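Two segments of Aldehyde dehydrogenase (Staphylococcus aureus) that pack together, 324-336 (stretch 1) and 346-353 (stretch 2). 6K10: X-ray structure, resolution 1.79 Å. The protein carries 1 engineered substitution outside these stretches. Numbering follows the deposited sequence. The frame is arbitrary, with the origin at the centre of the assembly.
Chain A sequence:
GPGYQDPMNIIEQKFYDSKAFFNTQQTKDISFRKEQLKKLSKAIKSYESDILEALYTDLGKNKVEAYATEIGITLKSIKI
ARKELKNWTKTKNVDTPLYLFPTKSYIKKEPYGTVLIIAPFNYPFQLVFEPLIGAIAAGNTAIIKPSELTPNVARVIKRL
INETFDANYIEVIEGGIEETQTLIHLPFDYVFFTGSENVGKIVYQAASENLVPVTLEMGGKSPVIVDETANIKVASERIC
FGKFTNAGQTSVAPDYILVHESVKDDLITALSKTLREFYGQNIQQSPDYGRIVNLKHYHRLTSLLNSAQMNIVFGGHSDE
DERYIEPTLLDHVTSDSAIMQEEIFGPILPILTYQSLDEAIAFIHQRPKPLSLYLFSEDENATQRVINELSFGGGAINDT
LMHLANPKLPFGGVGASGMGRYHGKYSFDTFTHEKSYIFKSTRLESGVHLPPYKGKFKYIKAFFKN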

ATOM      1  N   TYR A 324     -32.642 -11.158 -19.244  1.00 24.01           N
ATOM      2  CA  TYR A 324     -32.791  -9.774 -19.668  1.00 21.10           C
ATOM      3  C   TYR A 324     -33.525  -8.971 -18.608  1.00 23.03           C
ATOM      4  O   TYR A 324     -34.541  -9.424 -18.069  1.00 26.76           O
ATOM      5  N   ILE A 325     -33.014  -7.778 -18.317  1.00 19.30           N
ATOM      6  CA  ILE A 325     -33.698  -6.817 -17.463  1.00 22.57           C
ATOM      7  C   ILE A 325     -33.608  -5.453 -18.129  1.00 23.14           C
ATOM      8  O   ILE A 325     -32.507  -4.971 -18.424  1.00 22.16           O
ATOM      9  N   GLU A 326     -34.763  -4.845 -18.371  1.00 23.59           N
ATOM     10  CA  GLU A 326     -34.833  -3.558 -19.039  1.00 23.09           C
ATOM     11  C   GLU A 326     -34.254  -2.458 -18.150  1.00 22.73           C
ATOM     12  O   GLU A 326     -34.355  -2.527 -16.922  1.00 19.63           O
ATOM     13  N   PRO A 327     -33.622  -1.443 -18.743  1.00 22.18           N
ATOM     14  CA  PRO A 327     -33.251  -0.256 -17.966  1.00 20.07           C
ATOM     15  C   PRO A 327     -34.458   0.300 -17.228  1.00 22.17           C
ATOM     16  O   PRO A 327     -35.508   0.558 -17.821  1.00 24.55           O
ATOM     17  N   THR A 328     -34.307   0.476 -15.918  1.00 22.49           N
ATOM     18  CA  THR A 328     -35.427   0.798 -15.047  1.00 18.04           C
ATOM     19  C   THR A 328     -35.077   1.982 -14.161  1.00 18.67           C
ATOM     20  O   THR A 328     -34.015   1.999 -13.532  1.00 21.62           O
ATOM     21  N   LEU A 329     -35.974   2.964 -14.112  1.00 20.81           N
ATOM     22  CA  LEU A 329     -35.852   4.112 -13.226  1.00 21.40           C
ATOM     23  C   LEU A 329     -36.898   4.012 -12.124  1.00 20.72           C
ATOM     24  O   LEU A 329     -38.039   3.613 -12.376  1.00 23.33           O
ATOM     25  N   LEU A 330     -36.509   4.379 -10.905  1.00 21.94           N
ATOM     26  CA  LEU A 330     -37.406   4.376  -9.756  1.00 22.35           C
ATOM     27  C   LEU A 330     -37.489   5.773  -9.160  1.00 25.08           C
ATOM     28  O   LEU A 330     -36.475   6.467  -9.040  1.00 25.08           O
ATOM     29  N   ASP A 331     -38.695   6.174  -8.772  1.00 24.76           N
ATOM     30  CA  ASP A 331     -38.943   7.468  -8.159  1.00 23.80           C
ATOM     31  C   ASP A 331     -39.488   7.269  -6.748  1.00 23.30           C
ATOM     32  O   ASP A 331     -39.955   6.185  -6.391  1.00 24.22           O
ATOM     33  N   HIS A 332     -39.406   8.332  -5.943  1.00 22.49           N
ATOM     34  CA  HIS A 332     -39.917   8.334  -4.568  1.00 29.70           C
ATOM     35  C   HIS A 332     -39.243   7.266  -3.707  1.00 29.01           C
ATOM     36  O   HIS A 332     -39.862   6.699  -2.802  1.00 27.37           O
ATOM     37  N   VAL A 333     -37.972   6.990  -3.979  1.00 29.35           N
ATOM     38  CA  VAL A 333     -37.223   5.982  -3.238  1.00 26.15           C
ATOM     39  C   VAL A 333     -36.722   6.592  -1.936  1.00 28.71           C
ATOM     40  O   VAL A 333     -36.354   7.773  -1.887  1.00 28.02           O
ATOM     41  N   THR A 334     -36.716   5.796  -0.871  1.00 29.61           N
ATOM     42  CA  THR A 334     -36.272   6.241   0.440  1.00 31.89           C
ATOM     43  C   THR A 334     -35.110   5.389   0.928  1.00 31.62           C
ATOM     44  O   THR A 334     -34.714   4.403   0.300  1.00 29.68           O
ATOM     45  N   SER A 335     -34.579   5.785   2.087  1.00 30.86           N
ATOM     46  CA  SER A 335     -33.529   5.012   2.738  1.00 35.48           C
ATOM     47  C   SER A 335     -34.015   3.626   3.142  1.00 36.26           C
ATOM     48  O   SER A 335     -33.209   2.698   3.263  1.00 38.52           O
ATOM     49  N   ASP A 336     -35.324   3.467   3.356  1.00 33.81           N
ATOM     50  CA  ASP A 336     -35.882   2.181   3.757  1.00 38.62           C
ATOM     51  C   ASP A 336     -35.994   1.197   2.604  1.00 37.37           C
ATOM     52  O   ASP A 336     -36.100  -0.010   2.851  1.00 39.61           O
ATOM     53  N   GLY A 346     -26.780  -3.761 -11.320  1.00 21.71           N
ATOM     54  CA  GLY A 346     -27.743  -4.068 -12.348  1.00 19.86           C
ATOM     55  C   GLY A 346     -28.401  -2.812 -12.880  1.00 19.19           C
ATOM     56  O   GLY A 346     -28.144  -1.702 -12.405  1.00 21.95           O
ATOM     57  N   PRO A 347     -29.284  -2.963 -13.876  1.00 20.96           N
ATOM     58  CA  PRO A 347     -29.857  -1.813 -14.586  1.00 22.41           C
ATOM     59  C   PRO A 347     -31.098  -1.230 -13.911  1.00 18.32           C
ATOM     60  O   PRO A 347     -32.100  -0.922 -14.569  1.00 19.51           O
ATOM     61  N   ILE A 348     -31.044  -1.081 -12.593  1.00 20.01           N
ATOM     62  CA  ILE A 348     -32.082  -0.408 -11.823  1.00 20.75           C
ATOM     63  C   ILE A 348     -31.466   0.848 -11.227  1.00 18.01           C
ATOM     64  O   ILE A 348     -30.438   0.775 -10.543  1.00 19.36           O
ATOM     65  N   LEU A 349     -32.086   1.996 -11.486  1.00 19.20           N
ATOM     66  CA  LEU A 349     -31.547   3.286 -11.056  1.00 18.61           C
ATOM     67  C   LEU A 349     -32.550   4.012 -10.171  1.00 17.68           C
ATOM     68  O   LEU A 349     -33.478   4.667 -10.682  1.00 21.22           O
ATOM     69  N   PRO A 350     -32.415   3.925  -8.849  1.00 21.07           N
ATOM     70  CA  PRO A 350     -33.327   4.653  -7.959  1.00 19.78           C
ATOM     71  C   PRO A 350     -32.960   6.125  -7.882  1.00 20.40           C
ATOM     72  O   PRO A 350     -31.785   6.499  -7.914  1.00 18.91           O
ATOM     73  N   ILE A 351     -33.985   6.963  -7.764  1.00 21.08           N
ATOM     74  CA  ILE A 351     -33.826   8.413  -7.744  1.00 23.42           C
ATOM     75  C   ILE A 351     -34.420   8.938  -6.441  1.00 23.97           C
ATOM     76  O   ILE A 351     -35.623   8.790  -6.198  1.00 20.62           O
ATOM     77  N   LEU A 352     -33.573   9.537  -5.608  1.00 22.38           N
ATOM     78  CA  LEU A 352     -33.981  10.147  -4.350  1.00 24.34           C
ATOM     79  C   LEU A 352     -33.784  11.654  -4.431  1.00 26.43           C
ATOM     80  O   LEU A 352     -32.866  12.138  -5.097  1.00 24.92           O
ATOM     81  N   THR A 353     -34.644  12.399  -3.742  1.00 26.17           N
ATOM     82  CA  THR A 353     -34.568  13.852  -3.753  1.00 26.31           C
ATOM     83  C   THR A 353     -33.950  14.383  -2.467  1.00 26.16           C
ATOM     84  O   THR A 353     -34.016  13.749  -1.411  1.00 27.07           O
TER

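The two stretches meet as neighbouring parallel β-strands, joined by a ladder of backbone hydrogen bonds and flanked by almost wholly apolar side-chain packing; together the two stretches bury 679 Å², both sides summed. The axes of strands 328-330 and 348-353 approach to 4.6 Å with 21° between their N-to-C directions. Four bonds alternate as a parallel pair requires: Thr328 N to Pro347 O (2.9 Å), Leu349 N to Thr328 O (2.8 Å), Leu330 N to Leu349 O (3.1 Å) and Ile351 N to Leu330 O (2.8 Å). Pro350 has no amide hydrogen, but its N lies on the side of the strand away from stretch 1, so the ladder loses no donor; Leu349 N and Ile351 N, on either side of it in sequence, both donate to stretch 1.

Side chains are sorted by sheet face. Thr328, Leu330, Ile348 and Pro350 share one face. There Leu330 (chi1 m, chi2 t) places CD1 3.6 Å from CG2 of Ile348 (m, t) and 4.2 Å from CB of Pro350, so one methyl reaches both residues. Leu329 (m, t) and Leu349 (t, p) occupy the other face, where Leu329 CD2 lies 3.9 Å from Leu349 CB.

Beyond the bridged pairs, packing continues at both ends. Pro347 points toward stretch 1, and its CG sits 3.7 Å from CG2 of Ile325 (m, t), which points back toward it. Val333 (t) also points toward stretch 2: its CG2 is 3.8 Å from Pro350 CB, and its CG1 is 3.8 Å from CD1 of Leu352 (m, p), whose CB points sideways but whose end comes nearer.

Polar side chains contribute no hydrogen bonds across the contact. Instead, Thr328 (m) directs OG1 to Glu326 O (2.8 Å), and Asp331 (t) accepts at OD1 from His332 N (2.7 Å); both bonds stay within stretch 1.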

ATOM      1  CB  TYR A 324     -33.554  -9.698 -20.991  1.00 24.30           C
ATOM      2  CG  TYR A 324     -34.059  -8.314 -21.327  1.00 26.29           C
ATOM      3  CD1 TYR A 324     -33.191  -7.322 -21.760  1.00 25.79           C
ATOM      4  CD2 TYR A 324     -35.408  -8.001 -21.211  1.00 24.20           C
ATOM      5  CE1 TYR A 324     -33.651  -6.056 -22.069  1.00 27.59           C
ATOM      6  CE2 TYR A 324     -35.878  -6.739 -21.518  1.00 27.74           C
ATOM      7  CZ  TYR A 324     -34.993  -5.769 -21.947  1.00 28.12           C
ATOM      8  OH  TYR A 324     -35.450  -4.506 -22.256  1.00 28.35           O
ATOM      9  CB  ILE A 325     -33.115  -6.775 -16.043  1.00 23.65           C
ATOM     10  CG1 ILE A 325     -33.331  -8.128 -15.368  1.00 25.55           C
ATOM     11  CG2 ILE A 325     -33.768  -5.664 -15.234  1.00 23.81           C
ATOM     12  CD1 ILE A 325     -32.941  -8.159 -13.938  1.00 27.78           C
ATOM     13  CB  GLU A 326     -36.288  -3.241 -19.381  1.00 21.69           C
ATOM     14  CG  GLU A 326     -36.505  -2.021 -20.250  1.00 25.01           C
ATOM     15  CD  GLU A 326     -37.977  -1.723 -20.461  1.00 26.90           C
ATOM     16  OE1 GLU A 326     -38.302  -0.965 -21.397  1.00 29.87           O
ATOM     17  OE2 GLU A 326     -38.808  -2.244 -19.688  1.00 28.40           O
ATOM     18  CB  PRO A 327     -32.741   0.713 -19.036  1.00 22.48           C
ATOM     19  CG  PRO A 327     -32.160  -0.178 -20.067  1.00 21.93           C
ATOM     20  CD  PRO A 327     -33.061  -1.397 -20.105  1.00 22.68           C
ATOM     21  CB  THR A 328     -35.805  -0.407 -14.182  1.00 22.02           C
ATOM     22  OG1 THR A 328     -36.093  -1.529 -15.026  1.00 24.22           O
ATOM     23  CG2 THR A 328     -37.022  -0.092 -13.329  1.00 25.48           C
ATOM     24  CB  LEU A 329     -36.037   5.426 -13.993  1.00 19.26           C
ATOM     25  CG  LEU A 329     -35.173   5.654 -15.236  1.00 19.51           C
ATOM     26  CD1 LEU A 329     -35.470   7.018 -15.848  1.00 19.97           C
ATOM     27  CD2 LEU A 329     -33.698   5.522 -14.906  1.00 18.96           C
ATOM     28  CB  LEU A 330     -36.937   3.399  -8.679  1.00 20.15           C
ATOM     29  CG  LEU A 330     -36.642   1.954  -9.068  1.00 23.76           C
ATOM     30  CD1 LEU A 330     -36.047   1.228  -7.875  1.00 22.61           C
ATOM     31  CD2 LEU A 330     -37.899   1.257  -9.560  1.00 24.90           C
ATOM     32  CB  ASP A 331     -39.926   8.292  -9.002  1.00 25.18           C
ATOM     33  CG  ASP A 331     -39.915   9.762  -8.649  1.00 28.71           C
ATOM     34  OD1 ASP A 331     -39.050  10.185  -7.852  1.00 31.09           O
ATOM     35  OD2 ASP A 331     -40.777  10.496  -9.176  1.00 28.09           O
ATOM     36  CB  HIS A 332     -41.439   8.160  -4.538  1.00 33.43           C
ATOM     37  CG  HIS A 332     -42.180   9.154  -5.378  1.00 39.45           C
ATOM     38  ND1 HIS A 332     -42.941   8.786  -6.466  1.00 42.62           N
ATOM     39  CD2 HIS A 332     -42.277  10.502  -5.289  1.00 41.99           C
ATOM     40  CE1 HIS A 332     -43.476   9.864  -7.013  1.00 42.78           C
ATOM     41  NE2 HIS A 332     -43.088  10.919  -6.317  1.00 41.23           N
ATOM     42  CB  VAL A 333     -36.066   5.443  -4.101  1.00 23.90           C
ATOM     43  CG1 VAL A 333     -35.133   4.564  -3.285  1.00 23.77           C
ATOM     44  CG2 VAL A 333     -36.615   4.678  -5.293  1.00 21.89           C
ATOM     45  CB  THR A 334     -37.406   6.177   1.469  1.00 33.62           C
ATOM     46  OG1 THR A 334     -37.624   4.813   1.848  1.00 32.24           O
ATOM     47  CG2 THR A 334     -38.687   6.754   0.896  1.00 35.25           C
ATOM     48  CB  SER A 335     -33.017   5.775   3.959  1.00 40.27           C
ATOM     49  OG  SER A 335     -33.914   5.640   5.048  1.00 44.81           O
ATOM     50  CB  ASP A 336     -37.274   2.363   4.362  1.00 43.10           C
ATOM     51  CG  ASP A 336     -37.268   3.220   5.602  1.00 47.90           C
ATOM     52  OD1 ASP A 336     -36.328   3.094   6.413  1.00 48.23           O
ATOM     53  OD2 ASP A 336     -38.218   4.012   5.771  1.00 51.02           O
ATOM     54  CB  PRO A 347     -30.185  -2.395 -15.956  1.00 22.75           C
ATOM     55  CG  PRO A 347     -30.573  -3.810 -15.646  1.00 22.78           C
ATOM     56  CD  PRO A 347     -29.748  -4.240 -14.451  1.00 21.95           C
ATOM     57  CB  ILE A 348     -32.653  -1.316 -10.721  1.00 22.19           C
ATOM     58  CG1 ILE A 348     -33.135  -2.641 -11.313  1.00 26.65           C
ATOM     59  CG2 ILE A 348     -33.790  -0.612 -10.003  1.00 21.66           C
ATOM     60  CD1 ILE A 348     -33.640  -3.623 -10.277  1.00 28.88           C
ATOM     61  CB  LEU A 349     -31.180   4.142 -12.268  1.00 19.67           C
ATOM     62  CG  LEU A 349     -30.440   5.446 -11.969  1.00 21.29           C
ATOM     63  CD1 LEU A 349     -29.120   5.166 -11.261  1.00 19.59           C
ATOM     64  CD2 LEU A 349     -30.209   6.213 -13.257  1.00 22.06           C
ATOM     65  CB  PRO A 350     -33.126   3.964  -6.604  1.00 18.21           C
ATOM     66  CG  PRO A 350     -31.769   3.353  -6.683  1.00 20.05           C
ATOM     67  CD  PRO A 350     -31.520   3.013  -8.119  1.00 18.44           C
ATOM     68  CB  ILE A 351     -34.492   9.068  -8.963  1.00 22.78           C
ATOM     69  CG1 ILE A 351     -33.812   8.592 -10.251  1.00 24.69           C
ATOM     70  CG2 ILE A 351     -34.449  10.583  -8.859  1.00 24.39           C
ATOM     71  CD1 ILE A 351     -34.581   8.920 -11.507  1.00 26.44           C
ATOM     72  CB  LEU A 352     -33.177   9.594  -3.165  1.00 23.81           C
ATOM     73  CG  LEU A 352     -33.249   8.110  -2.787  1.00 26.95           C
ATOM     74  CD1 LEU A 352     -32.437   7.232  -3.734  1.00 26.20           C
ATOM     75  CD2 LEU A 352     -32.787   7.914  -1.348  1.00 27.33           C
ATOM     76  CB  THR A 353     -35.949  14.482  -3.941  1.00 27.00           C
ATOM     77  OG1 THR A 353     -36.764  14.206  -2.797  1.00 31.08           O
ATOM     78  CG2 THR A 353     -36.609  13.919  -5.157  1.00 25.18           C
TER